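PDB 6CW5: ribokinase from Cryptococcus neoformans var. grubii serotype A, which probably catalyses the ATP- and magnesium-dependent phosphorylation of D-ribose at O-5, giving D-ribose 5-phosphate for nucleotide synthesis or the pentose phosphate pathway. Local coordinates for residues N22-F27 against A104-A109; K46-K51 against I77-M82; K97-G102 against A120-Y125. All coordinates share one frame; numbering follows the deposited sequence.

Contact 1. Residues N22-F27 against A104-A109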
loop_
_atom_site.group_PDB
_atom_site.type_symbol
_atom_site.label_atom_id
_atom_site.label_comp_id
_atom_site.label_asym_id
_atom_site.label_seq_id
_atom_site.Cartn_x
_atom_site.Cartn_y
_atom_site.Cartn_z
ATOM N N ASN A 22 -4.237 3.015 -18.820
ATOM C CA ASN A 22 -4.494 1.816 -19.606
ATOM C C ASN A 22 -4.390 2.134 -21.083
ATOM O O ASN A 22 -4.746 3.228 -21.534
ATOM C CB ASN A 22 -5.900 1.248 -19.380
ATOM C CG ASN A 22 -6.088 0.676 -17.990
ATOM O OD1 ASN A 22 -5.148 0.208 -17.364
ATOM N ND2 ASN A 22 -7.309 0.672 -17.540
ATOM N N ILE A 23 -3.915 1.154 -21.831
ATOM C CA ILE A 23 -4.162 1.120 -23.270
ATOM C C ILE A 23 -5.450 0.327 -23.439
ATOM O O ILE A 23 -5.492 -0.856 -23.105
ATOM C CB ILE A 23 -2.992 0.499 -24.032
ATOM C CG1 ILE A 23 -1.755 1.375 -23.825
ATOM C CG2 ILE A 23 -3.344 0.366 -25.524
ATOM C CD1 ILE A 23 -0.469 0.790 -24.420
ATOM N N ASP A 24 -6.508 0.988 -23.927
ATOM C CA ASP A 24 -7.806 0.361 -24.116
ATOM C C ASP A 24 -7.828 -0.293 -25.485
ATOM O O ASP A 24 -7.523 0.354 -26.484
ATOM C CB ASP A 24 -8.938 1.388 -24.048
ATOM C CG ASP A 24 -9.182 1.918 -22.627
ATOM O OD1 ASP A 24 -8.537 1.432 -21.676
ATOM O OD2 ASP A 24 -10.044 2.805 -22.497
ATOM N N GLU A 25 -8.229 -1.555 -25.533
ATOM C CA GLU A 25 -8.429 -2.239 -26.801
ATOM C C GLU A 25 -9.911 -2.545 -26.921
ATOM O O GLU A 25 -10.437 -3.367 -26.160
ATOM C CB GLU A 25 -7.593 -3.502 -26.849
ATOM C CG GLU A 25 -6.120 -3.211 -26.975
ATOM C CD GLU A 25 -5.326 -4.486 -27.105
ATOM O OE1 GLU A 25 -5.292 -5.249 -26.131
ATOM O OE2 GLU A 25 -4.769 -4.736 -28.196
ATOM N N PHE A 26 -10.583 -1.856 -27.851
ATOM C CA PHE A 26 -12.000 -2.081 -28.116
ATOM C C PHE A 26 -12.137 -3.117 -29.226
ATOM O O PHE A 26 -11.846 -2.819 -30.385
ATOM C CB PHE A 26 -12.695 -0.796 -28.541
ATOM C CG PHE A 26 -12.764 0.231 -27.456
ATOM C CD1 PHE A 26 -13.872 0.293 -26.623
ATOM C CD2 PHE A 26 -11.720 1.128 -27.265
ATOM C CE1 PHE A 26 -13.936 1.239 -25.606
ATOM C CE2 PHE A 26 -11.778 2.084 -26.246
ATOM C CZ PHE A 26 -12.884 2.133 -25.423
ATOM N N PHE A 27 -12.639 -4.296 -28.868
ATOM C CA PHE A 27 -12.972 -5.352 -29.817
ATOM C C PHE A 27 -14.460 -5.266 -30.150
ATOM O O PHE A 27 -15.315 -5.516 -29.289
ATOM C CB PHE A 27 -12.613 -6.704 -29.215
ATOM C CG PHE A 27 -11.145 -6.944 -29.110
ATOM C CD1 PHE A 27 -10.461 -7.581 -30.132
ATOM C CD2 PHE A 27 -10.444 -6.561 -27.974
ATOM C CE1 PHE A 27 -9.073 -7.800 -30.029
ATOM C CE2 PHE A 27 -9.080 -6.775 -27.857
ATOM C CZ PHE A 27 -8.382 -7.401 -28.873
ATOM N N ALA A 104 -6.856 -2.488 -20.848
ATOM C CA ALA A 104 -8.263 -2.855 -20.697
ATOM C C ALA A 104 -8.687 -3.541 -21.975
ATOM O O ALA A 104 -8.632 -2.935 -23.047
ATOM C CB ALA A 104 -9.166 -1.652 -20.422
ATOM N N VAL A 105 -9.100 -4.798 -21.874
ATOM C CA VAL A 105 -9.595 -5.511 -23.042
ATOM C C VAL A 105 -11.106 -5.349 -23.017
ATOM O O VAL A 105 -11.771 -5.916 -22.148
ATOM C CB VAL A 105 -9.177 -6.985 -23.032
ATOM C CG1 VAL A 105 -9.810 -7.734 -24.191
ATOM C CG2 VAL A 105 -7.670 -7.085 -23.111
ATOM N N ILE A 106 -11.647 -4.559 -23.950
ATOM C CA ILE A 106 -13.049 -4.140 -23.919
ATOM C C ILE A 106 -13.796 -4.825 -25.046
ATOM O O ILE A 106 -13.461 -4.661 -26.227
ATOM C CB ILE A 106 -13.189 -2.613 -24.020
ATOM C CG1 ILE A 106 -12.288 -1.952 -22.955
ATOM C CG2 ILE A 106 -14.668 -2.207 -23.868
ATOM C CD1 ILE A 106 -12.385 -0.444 -22.882
ATOM N N GLN A 107 -14.803 -5.608 -24.686
ATOM C CA GLN A 107 -15.721 -6.159 -25.664
ATOM C C GLN A 107 -16.808 -5.114 -25.864
ATOM O O GLN A 107 -17.550 -4.806 -24.931
ATOM C CB GLN A 107 -16.313 -7.484 -25.187
ATOM C CG GLN A 107 -15.322 -8.614 -25.027
ATOM C CD GLN A 107 -15.995 -9.838 -24.443
ATOM O OE1 GLN A 107 -16.776 -10.514 -25.113
ATOM N NE2 GLN A 107 -15.702 -10.118 -23.182
ATOM N N SER A 108 -16.870 -4.551 -27.063
ATOM C CA SER A 108 -17.855 -3.534 -27.415
ATOM C C SER A 108 -18.961 -4.231 -28.196
ATOM O O SER A 108 -18.837 -4.462 -29.399
ATOM C CB SER A 108 -17.216 -2.414 -28.228
ATOM O OG SER A 108 -18.198 -1.449 -28.569
ATOM N N ALA A 109 -20.036 -4.566 -27.494
ATOM C CA ALA A 109 -21.137 -5.328 -28.065
ATOM C C ALA A 109 -22.047 -4.419 -28.876
ATOM O O ALA A 109 -22.286 -3.268 -28.498
ATOM C CB ALA A 109 -21.939 -6.000 -26.948
#
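One face of the F26 ring is covered by I106, whose CD1 lies 3.9 Å from the ring centroid in a CH-pi contact, 28° off the ring normal. The F27 ring, on the other face of the sheet, has the carbonyl oxygen of I106 at its edge, near its plane. V105 CG1 approaches the same ring obliquely, 3.9 Å from F27 CE2. The two segments are neighbouring parallel strands of the small four-stranded sheet that serves as the lid of ribokinase-like sugar kinases. D24, F26, A104 and I106 share one face of it; E25, F27, V105 and Q107 share the other.

F26 and I106 lie side by side and point the same way. I106 CG1 sits anti to its own carbonyl carbon, and CD1 beyond it reaches F26 CE1 at 3.6 Å. CD1 also touches the carboxylate carbon of D24. Beside that carboxylate lies A104 CB, 3.4 Å from D24 OD1.

Five backbone hydrogen bonds join the strands, alternating in direction. The shortest are I106 N to E25 O and F27 N to I106 O. E25 turns its carboxylate to R103 in a salt bridge. N22, I23 and D24 belong to the predicted ribose site, and glycerol, probably from the crystallisation liquor, is hydrogen-bonded to N22 ND2 and D24 OD2.

The two outer bonds are bent out of line: S108 N is tilted 32° from the carbonyl plane of F27, and A104 N meets I23 O at 3.1 Å from above its plane, 41° out of it.

Contact 2. Residues K46-K51 against I77-M82; sequences KRAGGK and IWVKEM
Apolar contacts carry this meeting of strand and helix, and A48 is at its centre. Its CB points at helix 77-82 and touches three side chains there. V79 CG1 lies 3.8 Å from A48 CB, with V79 CG2 only slightly farther. M82 SD approaches A48 CB to 3.8 Å; M82 chi2 (-176°) is extended and carries SD out to that methyl. The third partner is the six-membered ring of W78, whose CZ3 is 3.9 Å from A48 CB.

The indole also meets the main chain. W78 CH2 comes within 3.4 Å of A48 N, and the carbonyl carbon of R47 lies at the ring edge, near its plane. With CG between its own backbone N and carbonyl carbon (chi1 65°), the ring end of W78 comes nearer the strand than its CB direction suggests. Within the helix, V79 CG2 sits over the centre of one indole face, 3.4 Å above the plane.

Side-chain polar bonds of these segments go to other residues. K51 NZ forms a salt bridge with D281, the predicted proton acceptor.

Strand 46-49 ends an outer strand of the four-stranded lid sheet, beside strand 22-29. G50, N-cap of the next helix, and K51 belong to the predicted ribose site. The axes of segments 46-49 and 77-82 approach to 9.1 Å, at 57°. W78 also rests on I23 of strand 22-29, while K80 turns to strand 93-96 of the large sheet.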
loop_
_atom_site.group_PDB
_atom_site.type_symbol
_atom_site.label_atom_id
_atom_site.label_comp_id
_atom_site.label_asym_id
_atom_site.label_seq_id
_atom_site.Cartn_x
_atom_site.Cartn_y
_atom_site.Cartn_z
ATOM N N LYS A 46 -7.693 0.867 -30.723
ATOM C CA LYS A 46 -6.868 1.094 -29.543
ATOM C C LYS A 46 -6.947 2.564 -29.174
ATOM O O LYS A 46 -6.794 3.432 -30.040
ATOM C CB LYS A 46 -5.407 0.699 -29.781
ATOM C CG LYS A 46 -5.136 -0.804 -29.783
ATOM C CD LYS A 46 -3.639 -1.085 -29.556
ATOM C CE LYS A 46 -3.283 -2.535 -29.890
ATOM N NZ LYS A 46 -1.849 -2.838 -29.627
ATOM N N ARG A 47 -7.164 2.854 -27.892
ATOM C CA ARG A 47 -7.263 4.242 -27.462
ATOM C C ARG A 47 -6.602 4.378 -26.103
ATOM O O ARG A 47 -6.522 3.409 -25.348
ATOM C CB ARG A 47 -8.729 4.703 -27.389
ATOM C CG ARG A 47 -9.514 4.493 -28.683
ATOM C CD ARG A 47 -10.520 5.582 -28.891
ATOM N NE ARG A 47 -11.278 5.433 -30.129
ATOM C CZ ARG A 47 -10.990 6.070 -31.257
ATOM N NH1 ARG A 47 -9.954 6.894 -31.305
ATOM N NH2 ARG A 47 -11.739 5.882 -32.336
ATOM N N ALA A 48 -6.107 5.581 -25.811
ATOM C CA ALA A 48 -5.641 5.868 -24.457
ATOM C C ALA A 48 -6.807 5.790 -23.482
ATOM O O ALA A 48 -7.911 6.253 -23.778
ATOM C CB ALA A 48 -5.007 7.253 -24.400
ATOM N N GLY A 49 -6.560 5.209 -22.326
ATOM C CA GLY A 49 -7.593 5.051 -21.319
ATOM C C GLY A 49 -7.037 4.906 -19.903
ATOM O O GLY A 49 -5.945 5.388 -19.596
ATOM N N GLY A 50 -7.811 4.221 -19.050
ATOM C CA GLY A 50 -7.491 4.035 -17.645
ATOM C C GLY A 50 -8.226 5.024 -16.751
ATOM O O GLY A 50 -8.370 6.195 -17.103
ATOM N N LYS A 51 -8.721 4.557 -15.601
ATOM C CA LYS A 51 -9.451 5.449 -14.692
ATOM C C LYS A 51 -8.618 6.685 -14.330
ATOM O O LYS A 51 -9.104 7.824 -14.414
ATOM C CB LYS A 51 -9.874 4.676 -13.441
ATOM C CG LYS A 51 -11.060 3.702 -13.644
ATOM C CD LYS A 51 -12.403 4.391 -13.573
ATOM C CE LYS A 51 -13.472 3.644 -14.415
ATOM N NZ LYS A 51 -13.067 3.716 -15.888
ATOM N N ILE A 77 4.278 5.397 -23.684
ATOM C CA ILE A 77 4.777 6.769 -23.705
ATOM C C ILE A 77 3.864 7.670 -24.532
ATOM O O ILE A 77 3.669 8.842 -24.188
ATOM C CB ILE A 77 6.235 6.782 -24.203
ATOM C CG1 ILE A 77 7.149 6.229 -23.107
ATOM C CG2 ILE A 77 6.672 8.182 -24.608
ATOM C CD1 ILE A 77 8.526 5.783 -23.631
ATOM N N TRP A 78 3.235 7.133 -25.583
ATOM C CA TRP A 78 2.326 7.951 -26.386
ATOM C C TRP A 78 1.121 8.426 -25.574
ATOM O O TRP A 78 0.569 9.498 -25.852
ATOM C CB TRP A 78 1.887 7.179 -27.640
ATOM C CG TRP A 78 1.063 5.939 -27.350
ATOM C CD1 TRP A 78 1.531 4.693 -27.078
ATOM C CD2 TRP A 78 -0.368 5.848 -27.315
ATOM N NE1 TRP A 78 0.481 3.825 -26.875
ATOM C CE2 TRP A 78 -0.694 4.511 -27.020
ATOM C CE3 TRP A 78 -1.404 6.763 -27.517
ATOM C CZ2 TRP A 78 -2.019 4.066 -26.913
ATOM C CZ3 TRP A 78 -2.719 6.314 -27.420
ATOM C CH2 TRP A 78 -3.007 4.982 -27.126
ATOM N N VAL A 79 0.715 7.667 -24.555
ATOM C CA VAL A 79 -0.342 8.133 -23.657
ATOM C C VAL A 79 0.192 9.217 -22.730
ATOM O O VAL A 79 -0.480 10.223 -22.474
ATOM C CB VAL A 79 -0.927 6.960 -22.856
ATOM C CG1 VAL A 79 -2.095 7.438 -21.967
ATOM C CG2 VAL A 79 -1.366 5.823 -23.801
ATOM N N LYS A 80 1.403 9.023 -22.199
ATOM C CA LYS A 80 2.040 10.072 -21.403
ATOM C C LYS A 80 2.151 11.369 -22.201
ATOM O O LYS A 80 1.939 12.465 -21.664
ATOM C CB LYS A 80 3.422 9.600 -20.938
ATOM C CG LYS A 80 4.166 10.577 -20.004
ATOM C CD LYS A 80 5.433 9.945 -19.426
ATOM C CE LYS A 80 6.347 10.998 -18.765
ATOM N NZ LYS A 80 6.945 11.920 -19.737
ATOM N N GLU A 81 2.461 11.265 -23.491
ATOM C CA GLU A 81 2.598 12.470 -24.310
ATOM C C GLU A 81 1.249 13.135 -24.569
ATOM O O GLU A 81 1.178 14.365 -24.661
ATOM C CB GLU A 81 3.291 12.116 -25.622
ATOM C CG GLU A 81 4.655 11.526 -25.383
ATOM C CD GLU A 81 5.369 11.168 -26.655
ATOM O OE1 GLU A 81 4.694 10.806 -27.641
ATOM O OE2 GLU A 81 6.614 11.266 -26.664
ATOM N N MET A 82 0.179 12.345 -24.709
ATOM C CA MET A 82 -1.161 12.918 -24.823
ATOM C C MET A 82 -1.539 13.661 -23.555
ATOM O O MET A 82 -2.080 14.773 -23.603
ATOM C CB MET A 82 -2.198 11.823 -25.091
ATOM C CG MET A 82 -2.189 11.207 -26.464
ATOM S SD MET A 82 -3.556 10.025 -26.614
ATOM C CE MET A 82 -4.962 11.084 -26.264
#

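Contact 3. Residues K97-G102 against A120-Y125; sequences KDEVTG and AGANYY
E99 is the first residue of 97-102 to meet the other segment, lying against G121 and A122. The contact joins two loops of the ribokinase-like fold where chain passes between the large sheet and the small lid sheet. Segment 97-102 runs from strand 93-96 into strand 102-109; segment 120-125 follows strand 115-119.

E99 CG, anti to its backbone N (chi1 -174°), packs on A122, 3.6 Å from A122 N and 3.7 Å from A122 CB. The bend at chi2 (51°) then sets CD beside G121. The carboxylate passes close to G121, and OE2 accepts a 2.7 Å hydrogen bond from V100 N through its anti lone pair. This bond holds the acid group near its own backbone.

V100 makes the single hydrogen bond between the segments. Its carbonyl oxygen accepts A122 N at 2.8 Å, almost in line with the C=O, although the angle at the hydrogen is 144°. G121 CA makes a CA-H...O contact with this oxygen at 3.6 Å, and A122 CB lies 3.4 Å from V100 O. G121 has positive phi, which favours glycine.

T101 turns its side chain away, and its OG1 is hydrogen-bonded to D75 and G73.

G102 closes the contact, its CA 3.3 Å from A120 O. The same oxygen accepts N123 N in the short 3-10 turn. On the dimer side, Y124 OH is hydrogen-bonded to T130 OG1 of the second subunit.

N123 OD1 is held by V21 N, while N123 ND2 reaches back to within 3.6 Å of G102 CA.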
loop_
_atom_site.group_PDB
_atom_site.type_symbol
_atom_site.label_atom_id
_atom_site.label_comp_id
_atom_site.label_asym_id
_atom_site.label_seq_id
_atom_site.Cartn_x
_atom_site.Cartn_y
_atom_site.Cartn_z
ATOM N N LYS A 97 10.914 -0.038 -16.894
ATOM C CA LYS A 97 11.614 -0.913 -17.812
ATOM C C LYS A 97 11.133 -2.352 -17.657
ATOM O O LYS A 97 10.844 -2.811 -16.548
ATOM C CB LYS A 97 13.118 -0.825 -17.557
ATOM N N ASP A 98 11.057 -3.070 -18.775
ATOM C CA ASP A 98 10.657 -4.475 -18.769
ATOM C C ASP A 98 9.258 -4.675 -18.178
ATOM O O ASP A 98 8.955 -5.737 -17.632
ATOM C CB ASP A 98 11.665 -5.344 -18.009
ATOM C CG ASP A 98 13.069 -5.234 -18.555
ATOM O OD1 ASP A 98 13.230 -5.046 -19.781
ATOM O OD2 ASP A 98 14.017 -5.347 -17.752
ATOM N N GLU A 99 8.403 -3.665 -18.263
ATOM C CA GLU A 99 7.003 -3.779 -17.865
ATOM C C GLU A 99 6.144 -3.238 -18.993
ATOM O O GLU A 99 6.605 -2.441 -19.807
ATOM C CB GLU A 99 6.699 -3.014 -16.573
ATOM C CG GLU A 99 5.291 -3.227 -16.038
ATOM C CD GLU A 99 4.900 -4.692 -15.909
ATOM O OE1 GLU A 99 5.072 -5.262 -14.811
ATOM O OE2 GLU A 99 4.413 -5.286 -16.899
ATOM N N VAL A 100 4.897 -3.695 -19.072
ATOM C CA VAL A 100 3.985 -3.170 -20.078
ATOM C C VAL A 100 2.979 -2.258 -19.394
ATOM O O VAL A 100 2.634 -2.434 -18.217
ATOM C CB VAL A 100 3.266 -4.274 -20.884
ATOM C CG1 VAL A 100 4.271 -5.056 -21.744
ATOM C CG2 VAL A 100 2.457 -5.196 -19.969
ATOM N N THR A 101 2.517 -1.263 -20.142
ATOM C CA THR A 101 1.397 -0.454 -19.692
ATOM C C THR A 101 0.186 -1.347 -19.429
ATOM O O THR A 101 -0.050 -2.329 -20.145
ATOM C CB THR A 101 1.100 0.599 -20.769
ATOM O OG1 THR A 101 2.296 1.366 -21.000
ATOM C CG2 THR A 101 -0.001 1.559 -20.325
ATOM N N GLY A 102 -0.582 -1.011 -18.387
ATOM C CA GLY A 102 -1.804 -1.738 -18.131
ATOM C C GLY A 102 -2.745 -1.672 -19.317
ATOM O O GLY A 102 -2.691 -0.762 -20.157
ATOM N N ALA A 120 -3.333 -5.490 -15.073
ATOM C CA ALA A 120 -2.751 -4.382 -14.313
ATOM C C ALA A 120 -1.463 -3.871 -14.938
ATOM O O ALA A 120 -1.261 -2.654 -15.052
ATOM C CB ALA A 120 -2.469 -4.819 -12.884
ATOM N N GLY A 121 -0.543 -4.779 -15.272
ATOM C CA GLY A 121 0.741 -4.340 -15.834
ATOM C C GLY A 121 1.416 -3.331 -14.913
ATOM O O GLY A 121 1.442 -3.488 -13.686
ATOM N N ALA A 122 1.919 -2.242 -15.506
ATOM C CA ALA A 122 2.635 -1.225 -14.740
ATOM C C ALA A 122 1.760 -0.518 -13.721
ATOM O O ALA A 122 2.290 0.120 -12.801
ATOM C CB ALA A 122 3.242 -0.185 -15.701
ATOM N N ASN A 123 0.434 -0.621 -13.830
ATOM C CA ASN A 123 -0.400 0.055 -12.840
ATOM C C ASN A 123 -0.191 -0.502 -11.443
ATOM O O ASN A 123 -0.469 0.207 -10.462
ATOM C CB ASN A 123 -1.878 -0.047 -13.216
ATOM C CG ASN A 123 -2.229 0.826 -14.379
ATOM O OD1 ASN A 123 -1.802 1.986 -14.442
ATOM N ND2 ASN A 123 -2.998 0.276 -15.338
ATOM N N TYR A 124 0.297 -1.739 -11.324
ATOM C CA TYR A 124 0.577 -2.332 -10.017
ATOM C C TYR A 124 2.059 -2.308 -9.670
ATOM O O TYR A 124 2.486 -2.996 -8.732
ATOM C CB TYR A 124 0.034 -3.769 -9.936
ATOM C CG TYR A 124 -1.353 -3.841 -9.340
ATOM C CD1 TYR A 124 -2.395 -3.082 -9.853
ATOM C CD2 TYR A 124 -1.611 -4.660 -8.242
ATOM C CE1 TYR A 124 -3.664 -3.143 -9.288
ATOM C CE2 TYR A 124 -2.873 -4.741 -7.679
ATOM C CZ TYR A 124 -3.891 -3.987 -8.207
ATOM O OH TYR A 124 -5.144 -4.044 -7.630
ATOM N N TYR A 125 2.844 -1.521 -10.387
ATOM C CA TYR A 125 4.247 -1.318 -10.039
ATOM C C TYR A 125 4.387 -0.290 -8.932
ATOM O O TYR A 125 3.744 0.760 -8.954
ATOM C CB TYR A 125 5.000 -0.828 -11.252
ATOM C CG TYR A 125 6.408 -0.326 -10.978
ATOM C CD1 TYR A 125 7.487 -1.220 -10.903
ATOM C CD2 TYR A 125 6.671 1.034 -10.848
ATOM C CE1 TYR A 125 8.795 -0.760 -10.701
ATOM C CE2 TYR A 125 7.999 1.497 -10.656
ATOM C CZ TYR A 125 9.033 0.599 -10.565
ATOM O OH TYR A 125 10.336 1.056 -10.365
#

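How the contacts relate
Contacts 1 and 2 meet in the small sheet, where strand 22-29 of contact 1 is the neighbour of strand 43-49 of contact 2. Contact 1 joins one side of 22-29 to 104-109, while 46-49 runs along the other, probably bonded by G49 N to N22 O and R47 O to D24 N, each 2.8 Å. Contact 3 meets contact 1 where the lid begins: I23 N probably bonds G102 O at 2.8 Å. Contacts 2 and 3 do not touch; their nearest atoms are about 5 Å apart. N22 is approached by G50 of 46-51 and N123 of contact 3. Glycerol, probably from the crystallisation liquor, is hydrogen-bonded to N22, D24, G50 and K51 and marks the predicted ribose pocket.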